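Local structure of abhydrolase domain-containing protein (Exiguobacterium antarcticum, 5H3H) at residues B[28-40]-B[176-189]. The protein is an esterase of the alpha/beta hydrolase fold that probably hydrolyses carboxylic esters and may also act as a perhydrolase. Sequence-based numbering, arbitrary orientation.
Sequences HGWPANNNMFEYQ and WFHNLSVDASSHGT. With F50 (ethaneperoxoic acid), chain D.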
loop_
_atom_site.group_PDB
_atom_site.type_symbol
_atom_site.label_atom_id
_atom_site.label_comp_id
_atom_site.label_asym_id
_atom_site.label_seq_id
_atom_site.Cartn_x
_atom_site.Cartn_y
_atom_site.Cartn_z
ATOM N N HIS B 28 7.156 20.110 2.562
ATOM C CA HIS B 28 6.800 21.470 3.025
ATOM C C HIS B 28 5.300 21.721 3.190
ATOM O O HIS B 28 4.444 20.985 2.699
ATOM C CB HIS B 28 7.469 22.511 2.115
ATOM C CG HIS B 28 6.932 22.590 0.714
ATOM N ND1 HIS B 28 5.811 23.316 0.384
ATOM C CD2 HIS B 28 7.368 22.032 -0.446
ATOM C CE1 HIS B 28 5.576 23.206 -0.912
ATOM N NE2 HIS B 28 6.536 22.474 -1.452
ATOM N N GLY B 29 4.971 22.819 3.864
ATOM C CA GLY B 29 3.558 23.202 3.955
ATOM C C GLY B 29 3.146 24.123 2.825
ATOM O O GLY B 29 3.983 24.569 2.045
ATOM N N TRP B 30 1.846 24.377 2.768
ATOM C CA TRP B 30 1.240 25.335 1.849
ATOM C C TRP B 30 1.510 26.762 2.399
ATOM O O TRP B 30 1.324 26.965 3.613
ATOM C CB TRP B 30 -0.243 25.046 1.780
ATOM C CG TRP B 30 -1.079 25.985 0.942
ATOM C CD1 TRP B 30 -1.421 25.820 -0.357
ATOM C CD2 TRP B 30 -1.709 27.197 1.374
ATOM N NE1 TRP B 30 -2.202 26.858 -0.779
ATOM C CE2 TRP B 30 -2.413 27.714 0.268
ATOM C CE3 TRP B 30 -1.747 27.897 2.591
ATOM C CZ2 TRP B 30 -3.158 28.910 0.340
ATOM C CZ3 TRP B 30 -2.452 29.070 2.653
ATOM C CH2 TRP B 30 -3.146 29.578 1.550
ATOM N N PRO B 31 1.875 27.747 1.557
ATOM C CA PRO B 31 2.181 27.588 0.137
ATOM C C PRO B 31 3.634 27.963 -0.075
ATOM O O PRO B 31 3.978 28.852 -0.857
ATOM C CB PRO B 31 1.216 28.551 -0.512
ATOM C CG PRO B 31 1.127 29.678 0.519
ATOM C CD PRO B 31 1.563 29.165 1.840
ATOM N N ALA B 32 4.516 27.270 0.657
ATOM C CA ALA B 32 5.908 27.664 0.694
ATOM C C ALA B 32 6.712 26.765 -0.296
ATOM O O ALA B 32 6.234 26.478 -1.424
ATOM C CB ALA B 32 6.412 27.574 2.103
ATOM N N ASN B 33 7.924 26.382 0.107
ATOM C CA ASN B 33 8.736 25.369 -0.608
ATOM C C ASN B 33 9.743 24.737 0.353
ATOM O O ASN B 33 9.782 25.137 1.504
ATOM C CB ASN B 33 9.406 25.923 -1.886
ATOM C CG ASN B 33 10.343 27.072 -1.617
ATOM O OD1 ASN B 33 11.346 26.909 -0.948
ATOM N ND2 ASN B 33 10.050 28.226 -2.199
ATOM N N ASN B 34 10.523 23.746 -0.118
ATOM C CA ASN B 34 11.506 23.037 0.736
ATOM C C ASN B 34 12.466 23.933 1.491
ATOM O O ASN B 34 12.984 23.545 2.553
ATOM C CB ASN B 34 12.288 21.964 -0.081
ATOM C CG ASN B 34 13.566 22.485 -0.683
ATOM O OD1 ASN B 34 13.598 23.111 -1.799
ATOM N ND2 ASN B 34 14.653 22.241 0.020
ATOM N N ASN B 35 12.743 25.127 0.965
ATOM C CA ASN B 35 13.593 26.082 1.648
ATOM C C ASN B 35 13.082 26.494 3.028
ATOM O O ASN B 35 13.863 26.936 3.822
ATOM C CB ASN B 35 13.900 27.371 0.818
ATOM C CG ASN B 35 14.781 27.107 -0.373
ATOM O OD1 ASN B 35 15.748 26.368 -0.285
ATOM N ND2 ASN B 35 14.453 27.723 -1.513
ATOM N N MET B 36 11.813 26.320 3.341
ATOM C CA MET B 36 11.372 26.649 4.724
ATOM C C MET B 36 12.084 25.779 5.787
ATOM O O MET B 36 12.024 26.100 6.947
ATOM C CB MET B 36 9.874 26.487 4.915
ATOM C CG MET B 36 9.409 25.075 4.842
ATOM S SD MET B 36 7.634 24.851 4.968
ATOM C CE MET B 36 7.596 23.732 6.329
ATOM N N PHE B 37 12.713 24.675 5.382
ATOM C CA PHE B 37 13.365 23.761 6.326
ATOM C C PHE B 37 14.846 24.090 6.521
ATOM O O PHE B 37 15.585 23.294 7.150
ATOM C CB PHE B 37 13.250 22.309 5.821
ATOM C CG PHE B 37 11.857 21.766 5.814
ATOM C CD1 PHE B 37 11.131 21.662 7.003
ATOM C CD2 PHE B 37 11.255 21.353 4.627
ATOM C CE1 PHE B 37 9.845 21.139 7.004
ATOM C CE2 PHE B 37 9.971 20.848 4.609
ATOM C CZ PHE B 37 9.257 20.713 5.831
ATOM N N GLU B 38 15.318 25.216 5.997
ATOM C CA GLU B 38 16.763 25.459 5.976
ATOM C C GLU B 38 17.494 25.281 7.325
ATOM O O GLU B 38 18.567 24.697 7.339
ATOM C CB GLU B 38 17.112 26.806 5.325
ATOM C CG GLU B 38 17.280 28.023 6.233
ATOM C CD GLU B 38 17.716 29.274 5.445
ATOM O OE1 GLU B 38 17.425 29.357 4.209
ATOM O OE2 GLU B 38 18.388 30.143 6.024
ATOM N N TYR B 39 16.905 25.812 8.421
ATOM C CA TYR B 39 17.476 25.720 9.783
ATOM C C TYR B 39 17.626 24.262 10.283
ATOM O O TYR B 39 18.575 23.944 10.992
ATOM C CB TYR B 39 16.695 26.628 10.789
ATOM C CG TYR B 39 16.805 28.060 10.372
ATOM C CD1 TYR B 39 17.994 28.744 10.548
ATOM C CD2 TYR B 39 15.792 28.667 9.598
ATOM C CE1 TYR B 39 18.170 30.026 10.040
ATOM C CE2 TYR B 39 15.960 29.940 9.102
ATOM C CZ TYR B 39 17.157 30.622 9.326
ATOM O OH TYR B 39 17.361 31.906 8.834
ATOM N N GLN B 40 16.692 23.398 9.887
ATOM C CA GLN B 40 16.752 21.974 10.152
ATOM C C GLN B 40 17.741 21.293 9.249
ATOM O O GLN B 40 18.535 20.500 9.686
ATOM C CB GLN B 40 15.372 21.323 9.989
ATOM C CG GLN B 40 14.426 21.694 11.123
ATOM C CD GLN B 40 13.984 23.136 11.049
ATOM O OE1 GLN B 40 13.468 23.559 10.036
ATOM N NE2 GLN B 40 14.143 23.879 12.117
ATOM N N TRP B 176 11.887 36.941 4.330
ATOM C CA TRP B 176 12.376 35.713 3.740
ATOM C C TRP B 176 11.243 34.689 3.579
ATOM O O TRP B 176 11.114 34.053 2.534
ATOM C CB TRP B 176 13.585 35.164 4.546
ATOM C CG TRP B 176 13.904 33.731 4.232
ATOM C CD1 TRP B 176 14.560 33.242 3.106
ATOM C CD2 TRP B 176 13.548 32.610 4.997
ATOM N NE1 TRP B 176 14.586 31.899 3.141
ATOM C CE2 TRP B 176 14.016 31.474 4.311
ATOM C CE3 TRP B 176 12.859 32.439 6.199
ATOM C CZ2 TRP B 176 13.807 30.157 4.793
ATOM C CZ3 TRP B 176 12.689 31.132 6.711
ATOM C CH2 TRP B 176 13.147 30.000 5.969
ATOM N N PHE B 177 10.496 34.473 4.648
ATOM C CA PHE B 177 9.477 33.452 4.684
ATOM C C PHE B 177 8.326 33.798 3.766
ATOM O O PHE B 177 7.842 32.941 3.009
ATOM C CB PHE B 177 9.032 33.128 6.111
ATOM C CG PHE B 177 8.069 31.999 6.169
ATOM C CD1 PHE B 177 8.523 30.687 5.984
ATOM C CD2 PHE B 177 6.716 32.234 6.325
ATOM C CE1 PHE B 177 7.634 29.614 5.989
ATOM C CE2 PHE B 177 5.822 31.161 6.368
ATOM C CZ PHE B 177 6.283 29.852 6.189
ATOM N N HIS B 178 7.916 35.063 3.817
ATOM C CA HIS B 178 6.955 35.599 2.853
ATOM C C HIS B 178 7.341 35.342 1.375
ATOM O O HIS B 178 6.547 34.802 0.583
ATOM C CB HIS B 178 6.812 37.078 3.109
ATOM C CG HIS B 178 5.789 37.731 2.246
ATOM N ND1 HIS B 178 6.113 38.503 1.165
ATOM C CD2 HIS B 178 4.439 37.685 2.275
ATOM C CE1 HIS B 178 5.014 38.941 0.585
ATOM N NE2 HIS B 178 3.988 38.472 1.253
ATOM N N ASN B 179 8.590 35.682 1.017
ATOM C CA ASN B 179 9.044 35.526 -0.351
ATOM C C ASN B 179 9.092 34.053 -0.818
ATOM O O ASN B 179 8.881 33.818 -2.021
ATOM C CB ASN B 179 10.387 36.194 -0.573
ATOM C CG ASN B 179 10.310 37.704 -0.577
ATOM O OD1 ASN B 179 9.242 38.318 -0.661
ATOM N ND2 ASN B 179 11.447 38.321 -0.515
ATOM N N LEU B 180 9.283 33.083 0.119
ATOM C CA LEU B 180 9.195 31.657 -0.209
ATOM C C LEU B 180 7.795 31.323 -0.734
ATOM O O LEU B 180 7.650 30.515 -1.629
ATOM C CB LEU B 180 9.402 30.758 1.015
ATOM C CG LEU B 180 10.674 30.822 1.813
ATOM C CD1 LEU B 180 10.528 29.817 2.951
ATOM C CD2 LEU B 180 11.853 30.563 0.896
ATOM N N SER B 181 6.764 31.963 -0.170
ATOM C CA SER B 181 5.446 31.777 -0.627
ATOM C C SER B 181 5.085 32.576 -1.857
ATOM O O SER B 181 4.316 32.083 -2.672
ATOM C CB SER B 181 4.422 32.020 0.497
ATOM O OG SER B 181 4.448 30.920 1.456
ATOM N N VAL B 182 5.651 33.761 -2.041
ATOM C CA VAL B 182 5.339 34.542 -3.251
ATOM C C VAL B 182 5.869 33.868 -4.523
ATOM O O VAL B 182 5.207 33.917 -5.530
ATOM C CB VAL B 182 5.757 36.004 -3.204
ATOM C CG1 VAL B 182 5.267 36.700 -1.927
ATOM C CG2 VAL B 182 7.222 36.138 -3.360
ATOM N N ASP B 183 6.954 33.111 -4.388
ATOM C CA ASP B 183 7.493 32.244 -5.431
ATOM C C ASP B 183 6.547 31.173 -5.946
ATOM O O ASP B 183 6.662 30.737 -7.092
ATOM C CB ASP B 183 8.774 31.542 -4.898
ATOM C CG ASP B 183 9.349 30.543 -5.886
ATOM O OD1 ASP B 183 10.103 30.938 -6.804
ATOM O OD2 ASP B 183 9.009 29.351 -5.784
ATOM N N ALA B 184 5.637 30.734 -5.128
ATOM C CA ALA B 184 4.710 29.724 -5.490
ATOM C C ALA B 184 3.874 30.172 -6.716
ATOM O O ALA B 184 3.576 31.368 -6.914
ATOM C CB ALA B 184 3.831 29.410 -4.313
ATOM N N SER B 185 3.573 29.222 -7.586
ATOM C CA SER B 185 2.604 29.491 -8.646
ATOM C C SER B 185 1.227 29.909 -8.039
ATOM O O SER B 185 0.771 29.316 -7.080
ATOM C CB SER B 185 2.428 28.235 -9.520
ATOM O OG SER B 185 1.706 27.202 -8.827
ATOM N N SER B 186 0.572 30.919 -8.605
ATOM C CA SER B 186 -0.749 31.315 -8.113
ATOM C C SER B 186 -1.744 30.168 -8.224
ATOM O O SER B 186 -2.551 29.948 -7.315
ATOM C CB SER B 186 -1.278 32.518 -8.897
ATOM O OG SER B 186 -1.088 32.290 -10.290
ATOM N N HIS B 187 -1.629 29.407 -9.321
ATOM C CA HIS B 187 -2.672 28.415 -9.648
ATOM C C HIS B 187 -2.473 27.131 -8.836
ATOM O O HIS B 187 -3.441 26.518 -8.413
ATOM C CB HIS B 187 -2.753 28.139 -11.100
ATOM C CG HIS B 187 -1.448 27.810 -11.725
ATOM N ND1 HIS B 187 -1.165 26.544 -12.181
ATOM C CD2 HIS B 187 -0.312 28.519 -11.866
ATOM C CE1 HIS B 187 0.044 26.527 -12.694
ATOM N NE2 HIS B 187 0.583 27.715 -12.533
ATOM N N GLY B 188 -1.231 26.756 -8.569
ATOM C CA GLY B 188 -0.978 25.688 -7.577
ATOM C C GLY B 188 -1.466 26.022 -6.186
ATOM O O GLY B 188 -2.095 25.200 -5.530
ATOM N N THR B 189 -1.168 27.249 -5.741
ATOM C CA THR B 189 -1.623 27.723 -4.468
ATOM C C THR B 189 -3.142 27.545 -4.387
ATOM O O THR B 189 -3.624 27.009 -3.406
ATOM C CB THR B 189 -1.206 29.175 -4.220
ATOM O OG1 THR B 189 0.218 29.242 -4.169
ATOM C CG2 THR B 189 -1.810 29.744 -2.951
HETATM C C F50 D . -0.524 24.422 5.567
HETATM O OX1 F50 D . 1.690 25.645 5.964
HETATM O O F50 D . -0.075 23.612 4.783
HETATM O OXT F50 D . 0.438 25.129 6.429
HETATM C CH3 F50 D . -2.004 24.672 5.645
HETATM O O HOH W 1 7.033 28.346 -3.439
#
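Leu180 of helix 171-182 lies against the 3-10 turn 34-37 with both methyls. Leu180 CD1 is 3.7 Å from Met36 CA, and CD2 meets Asn35 CB. Met36 also touches the edge of the Phe177 ring, in the ring plane; Met36 CB is 4.0 Å from Phe177 CE1. The thioether of Met36 turns back into its own loop, where SD accepts a weak bond from Gly29 N.

Trp176 extends this apolar patch. With CG anti to its backbone N (chi1 164°), the indole reaches toward the start of helix 38-46. At its edge, Asn35 O lies 3.4 Å from Trp176 CZ2. Tyr39 turns an edge toward the indole face in an offset edge-to-face pair, planes at 84°. Glu38 runs past the same indole in the opposite direction.

Further along, Pro31, which follows a cis peptide bond, packs its CG and CD on Ser181. Ser181 OG gives Pro31 O a weak hydrogen bond of 3.1 Å. Ser181 CA adds a CA-H...O contact to the same oxygen, and Ala184 CB also lies against it.

At the polar edge, a water accepts from Asn33 ND2 and lies 2.9 Å from both Ala32 O and Leu180 O, bridging the two backbones. Asn33 OD1 accepts from Asn35 N in an Asx turn, which fixes the amide. Trp30 NE1 donates to Thr189 O at 3.0 Å, nearly straight (168°) and in the indole plane. Thr189 CG2 lies beside NE1 and CZ2.

Trp30 N donates to O of the bound ethaneperoxoic acid, which Met97 N also bonds, consistent with an oxyanion hole. Phe177 meets Phe164 of the ligand pocket. The contact joins the loop after strand 23-27 to helices 171-182 and 186-198, inserted between strands 114-120 and 211-217 as in the cap of many alpha/beta hydrolases.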